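Local coordinates for protein thioredoxin Reductase (PDB 4F82) that probably reduces hydrogen peroxide and organic hydroperoxides to water and alcohols with thiol reductants, as a Prx5-type peroxiredoxin of the thioredoxin superfamily, at residues G54-F59 / Q128-R133; S139-M144 / E163-A168. All blocks are in the same frame, centred on the assembly; numbering follows the deposited sequence.

Contact 1 (G54-F59 / Q128-R133)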
loop_
_atom_site.group_PDB
_atom_site.type_symbol
_atom_site.label_atom_id
_atom_site.label_comp_id
_atom_site.label_asym_id
_atom_site.label_seq_id
_atom_site.Cartn_x
_atom_site.Cartn_y
_atom_site.Cartn_z
ATOM N N GLY A 54 -6.631 -13.945 3.024
ATOM C CA GLY A 54 -6.392 -12.537 3.203
ATOM C C GLY A 54 -5.208 -12.396 4.142
ATOM O O GLY A 54 -4.956 -13.248 5.005
ATOM N N LEU A 55 -4.483 -11.302 3.999
ATOM C CA LEU A 55 -3.311 -11.086 4.862
ATOM C C LEU A 55 -3.119 -9.568 5.014
ATOM O O LEU A 55 -3.732 -8.789 4.270
ATOM C CB LEU A 55 -2.081 -11.794 4.248
ATOM C CG LEU A 55 -1.783 -11.729 2.747
ATOM C CD1 LEU A 55 -1.381 -10.293 2.265
ATOM C CD2 LEU A 55 -0.693 -12.725 2.381
ATOM N N PRO A 56 -2.301 -9.137 5.990
ATOM C CA PRO A 56 -2.194 -7.718 6.343
ATOM C C PRO A 56 -1.522 -6.766 5.337
ATOM O O PRO A 56 -1.879 -5.588 5.334
ATOM C CB PRO A 56 -1.380 -7.749 7.646
ATOM C CG PRO A 56 -1.688 -9.080 8.250
ATOM C CD PRO A 56 -1.745 -10.003 7.046
ATOM N N GLY A 57 -0.554 -7.223 4.545
ATOM C CA GLY A 57 0.031 -6.304 3.591
ATOM C C GLY A 57 1.034 -6.867 2.605
ATOM O O GLY A 57 1.914 -7.678 2.973
ATOM N N ALA A 58 0.934 -6.401 1.355
ATOM C CA ALA A 58 1.962 -6.712 0.360
ATOM C C ALA A 58 3.341 -6.266 0.868
ATOM O O ALA A 58 3.461 -5.268 1.602
ATOM C CB ALA A 58 1.642 -6.037 -0.980
ATOM N N PHE A 59 4.375 -7.012 0.461
ATOM C CA PHE A 59 5.772 -6.723 0.780
ATOM C C PHE A 59 6.202 -6.879 2.249
ATOM O O PHE A 59 7.317 -6.519 2.600
ATOM C CB PHE A 59 6.160 -5.348 0.232
ATOM C CG PHE A 59 6.237 -5.312 -1.294
ATOM C CD1 PHE A 59 7.365 -5.794 -1.959
ATOM C CD2 PHE A 59 5.182 -4.820 -2.052
ATOM C CE1 PHE A 59 7.442 -5.774 -3.343
ATOM C CE2 PHE A 59 5.257 -4.790 -3.447
ATOM C CZ PHE A 59 6.388 -5.270 -4.092
ATOM N N GLN A 128 -8.434 -5.112 10.928
ATOM C CA GLN A 128 -7.746 -4.810 12.200
ATOM C C GLN A 128 -7.037 -3.490 12.035
ATOM O O GLN A 128 -6.804 -3.048 10.915
ATOM C CB GLN A 128 -6.732 -5.905 12.587
ATOM C CG GLN A 128 -5.799 -6.284 11.430
ATOM C CD GLN A 128 -4.638 -7.192 11.846
ATOM O OE1 GLN A 128 -4.216 -7.215 13.021
ATOM N NE2 GLN A 128 -4.100 -7.934 10.875
ATOM N N ASP A 129 -6.686 -2.867 13.153
ATOM C CA ASP A 129 -6.010 -1.562 13.119
ATOM C C ASP A 129 -4.518 -1.777 13.310
ATOM O O ASP A 129 -4.065 -2.107 14.423
ATOM C CB ASP A 129 -6.551 -0.694 14.245
ATOM C CG ASP A 129 -6.026 0.726 14.195
ATOM O OD1 ASP A 129 -5.079 1.019 13.428
ATOM O OD2 ASP A 129 -6.546 1.566 14.947
ATOM N N LEU A 130 -3.750 -1.635 12.226
ATOM C CA LEU A 130 -2.301 -1.790 12.319
ATOM C C LEU A 130 -1.618 -0.416 12.285
ATOM O O LEU A 130 -0.543 -0.275 11.739
ATOM C CB LEU A 130 -1.774 -2.756 11.230
ATOM C CG LEU A 130 -2.194 -4.248 11.388
ATOM C CD1 LEU A 130 -1.641 -5.171 10.283
ATOM C CD2 LEU A 130 -1.689 -4.725 12.744
ATOM N N SER A 131 -2.256 0.587 12.877
ATOM C CA SER A 131 -1.708 1.948 12.882
ATOM C C SER A 131 -0.385 2.052 13.586
ATOM O O SER A 131 0.482 2.833 13.188
ATOM C CB SER A 131 -2.669 2.923 13.556
ATOM O OG SER A 131 -3.789 3.093 12.703
ATOM N N ALA A 132 -0.240 1.279 14.653
ATOM C CA ALA A 132 0.930 1.383 15.488
ATOM C C ALA A 132 2.182 1.062 14.654
ATOM O O ALA A 132 3.296 1.505 14.982
ATOM C CB ALA A 132 0.800 0.445 16.665
ATOM N N ARG A 133 2.008 0.300 13.569
ATOM C CA ARG A 133 3.174 -0.038 12.750
ATOM C C ARG A 133 3.155 0.717 11.417
ATOM O O ARG A 133 3.912 0.404 10.472
ATOM C CB ARG A 133 3.358 -1.553 12.603
ATOM C CG ARG A 133 2.361 -2.232 11.732
ATOM C CD ARG A 133 2.483 -3.758 11.887
ATOM N NE ARG A 133 2.117 -4.237 13.229
ATOM C CZ ARG A 133 1.758 -5.488 13.470
ATOM N NH1 ARG A 133 1.698 -6.342 12.453
ATOM N NH2 ARG A 133 1.428 -5.874 14.694
#

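Contact 2 (S139-M144 / E163-A168)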
loop_
_atom_site.group_PDB
_atom_site.type_symbol
_atom_site.label_atom_id
_atom_site.label_comp_id
_atom_site.label_asym_id
_atom_site.label_seq_id
_atom_site.Cartn_x
_atom_site.Cartn_y
_atom_site.Cartn_z
ATOM N N SER A 139 -6.221 -6.005 6.673
ATOM C CA SER A 139 -6.979 -7.257 6.904
ATOM C C SER A 139 -6.358 -8.109 8.015
ATOM O O SER A 139 -5.137 -8.108 8.199
ATOM C CB SER A 139 -7.034 -8.083 5.611
ATOM O OG SER A 139 -7.872 -9.237 5.776
ATOM N N LEU A 140 -7.194 -8.838 8.768
ATOM C CA LEU A 140 -6.702 -9.968 9.559
ATOM C C LEU A 140 -6.131 -10.966 8.578
ATOM O O LEU A 140 -6.486 -10.935 7.354
ATOM C CB LEU A 140 -7.840 -10.636 10.377
ATOM C CG LEU A 140 -8.350 -9.791 11.545
ATOM C CD1 LEU A 140 -9.650 -10.343 12.086
ATOM C CD2 LEU A 140 -7.277 -9.715 12.647
ATOM N N ARG A 141 -5.309 -11.877 9.093
ATOM C CA ARG A 141 -4.852 -13.002 8.271
ATOM C C ARG A 141 -5.875 -14.161 8.348
ATOM O O ARG A 141 -6.240 -14.595 9.450
ATOM C CB ARG A 141 -3.465 -13.479 8.739
ATOM C CG ARG A 141 -2.740 -14.352 7.682
ATOM C CD ARG A 141 -1.412 -14.924 8.225
ATOM N NE ARG A 141 -0.507 -13.852 8.635
ATOM C CZ ARG A 141 0.316 -13.174 7.828
ATOM N NH1 ARG A 141 0.344 -13.423 6.515
ATOM N NH2 ARG A 141 1.087 -12.214 8.337
ATOM N N TYR A 142 -6.343 -14.660 7.200
ATOM C CA TYR A 142 -7.293 -15.785 7.218
ATOM C C TYR A 142 -7.256 -16.626 5.956
ATOM O O TYR A 142 -6.681 -16.245 4.940
ATOM C CB TYR A 142 -8.720 -15.247 7.401
ATOM C CG TYR A 142 -9.144 -14.410 6.216
ATOM C CD1 TYR A 142 -9.761 -14.989 5.106
ATOM C CD2 TYR A 142 -8.912 -13.047 6.206
ATOM C CE1 TYR A 142 -10.134 -14.211 4.002
ATOM C CE2 TYR A 142 -9.282 -12.252 5.115
ATOM C CZ TYR A 142 -9.889 -12.847 4.026
ATOM O OH TYR A 142 -10.247 -12.037 2.977
ATOM N N ALA A 143 -7.915 -17.776 5.990
ATOM C CA ALA A 143 -8.232 -18.420 4.727
ATOM C C ALA A 143 -9.646 -18.971 4.779
ATOM O O ALA A 143 -10.100 -19.474 5.833
ATOM C CB ALA A 143 -7.201 -19.531 4.336
ATOM N N MET A 144 -10.351 -18.845 3.660
ATOM C CA MET A 144 -11.674 -19.450 3.522
ATOM C C MET A 144 -11.847 -20.145 2.185
ATOM O O MET A 144 -11.212 -19.787 1.183
ATOM C CB MET A 144 -12.769 -18.398 3.713
ATOM C CG MET A 144 -12.648 -17.175 2.821
ATOM S SD MET A 144 -13.870 -15.944 3.335
ATOM C CE MET A 144 -13.467 -14.625 2.178
ATOM N N GLU A 163 -1.065 -19.996 12.180
ATOM C CA GLU A 163 -1.150 -21.423 12.489
ATOM C C GLU A 163 -2.292 -22.124 11.744
ATOM O O GLU A 163 -2.350 -23.359 11.733
ATOM C CB GLU A 163 -1.261 -21.643 14.008
ATOM N N VAL A 164 -3.181 -21.374 11.083
ATOM C CA VAL A 164 -4.354 -22.040 10.434
ATOM C C VAL A 164 -4.683 -21.616 8.996
ATOM O O VAL A 164 -5.538 -22.261 8.330
ATOM C CB VAL A 164 -5.644 -21.873 11.305
ATOM C CG1 VAL A 164 -5.449 -22.500 12.713
ATOM C CG2 VAL A 164 -6.033 -20.348 11.431
ATOM N N SER A 165 -4.060 -20.523 8.510
ATOM C CA SER A 165 -4.421 -19.955 7.184
ATOM C C SER A 165 -3.405 -20.292 6.109
ATOM O O SER A 165 -3.537 -19.859 4.960
ATOM C CB SER A 165 -4.545 -18.425 7.258
ATOM O OG SER A 165 -3.308 -17.835 7.720
ATOM N N ASP A 166 -2.379 -21.052 6.470
ATOM C CA ASP A 166 -1.375 -21.494 5.503
ATOM C C ASP A 166 -1.963 -22.541 4.540
ATOM O O ASP A 166 -2.947 -23.223 4.861
ATOM C CB ASP A 166 -0.203 -22.123 6.256
ATOM C CG ASP A 166 -0.627 -23.342 7.057
ATOM O OD1 ASP A 166 -1.362 -23.175 8.076
ATOM O OD2 ASP A 166 -0.229 -24.465 6.662
ATOM N N ALA A 167 -1.344 -22.681 3.378
ATOM C CA ALA A 167 -1.856 -23.583 2.324
ATOM C C ALA A 167 -1.918 -25.037 2.793
ATOM O O ALA A 167 -2.916 -25.739 2.515
ATOM C CB ALA A 167 -1.004 -23.465 1.051
ATOM N N ALA A 168 -0.894 -25.499 3.525
ATOM C CA ALA A 168 -0.948 -26.876 4.072
ATOM C C ALA A 168 -2.224 -27.165 4.877
ATOM O O ALA A 168 -2.868 -28.207 4.675
ATOM C CB ALA A 168 0.281 -27.198 4.929
#

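Contact 1 (G54-F59 / Q128-R133)
Pro56 and Leu130 mark the nearest backbone approach of 54-59 and 128-133, their CA atoms 8.4 Å apart, a spacing at which side chains alone bridge the two segments. The pyrrolidine ring of Pro56 meets two partners with two different carbons. Its CB touches the methyl CD1 of Leu130 at 3.7 Å, a purely apolar meeting, and its CG lies 3.7 Å from NE2 of Gln128. In Leu130, CG stands beside the backbone N and anti to the carbonyl carbon (chi1 -68°), and the chi2 of -180° carries CD1 on to the proline. The chain of Gln128, extended beyond CG, reaches across to the ring at an angle and meets it with NE2; that amide is held by a hydrogen bond from NE2 to the carbonyl O of Ser139, so the proline supplies packing to a group fixed by another strand. Here, in the thioredoxin fold of a peroxiredoxin, the chain runs on from strand 49-55 towards Cys63, the predicted peroxidatic cysteine; the side chain of Pro56 packs against it, and Pro56 O accepts a hydrogen bond from Arg138 NH1. On the other segment, Asp129 forms an Asx turn: OD1 accepts from Ser131 N at 2.9 Å, with an N-H...O angle of 143°, and also bonds Ser131 OG at 2.5 Å through its syn lone pair. The other methyl of Leu130, CD2, sits 3.6 Å above the guanidinium plane of Arg133, over its centre.

Contact 2 (S139-M144 / E163-A168)
Ser165, one residue before Asp166, the N-cap of the C-terminal helix 167-172, buries far more surface here than any other residue, and it does so against strand 137-147 of the central sheet of the thioredoxin fold. The backbones come close, with 4.8 Å between the CA atoms of Ala143 and Ser165. CB of Ser165 presses on the peptide that joins Tyr142 to Ala143, 3.5 Å from Tyr142 C and 3.7 Å from Ala143 N. Ala143 answers with its methyl group: its CB lies 3.7 Å from Ser165 O, a carbonyl that also accepts hydrogen bonds from His67 NE2 and Tyr71 OH of helix 61-80. Ser165 O thus meets the strand through the Ala143 methyl and helix 61-80 through two hydrogen bonds. The third contributor, Arg141, passes Ser165 with its aliphatic part. Its CG is anti to the backbone N (chi1 -163°), and the chain bends at chi3 (-59°), carrying the guanidinium on beyond the serine. There NH1 bonds to His67 ND1 and the side chain packs on Cys63, the predicted peroxidatic cysteine. Ser165 OG has its hydrogen-bonding partner in Glu157 OE2, while its meeting with the arginine is plain van der Waals contact, CG and CD of Arg141 each standing 3.5 Å from that hydroxyl oxygen.

Both contacts are largely buried, yet contact 2 lies nearer the centre of the chain, about 9 Å against 14 Å for contact 1 when measured from the contact centres, and covers more surface, 146 against 89 Å². Contact 1 joins the loop after strand 49-55 to the chain from strand 127-129 onward, near the second subunit; contact 2 sets a strand against the approach to the C-terminal helix. Strand 137-147 serves both: successive parts of one edge pair with 127-129 (Gln128 with Arg138) and 49-55 (Gly54 O to Tyr142 N, 3.0 Å), while Ala143 pairs with Ala155 on the other edge. Contact 1 sets proline carbons against a leucine methyl and a glutamine nitrogen, contact 2 a serine against backbone.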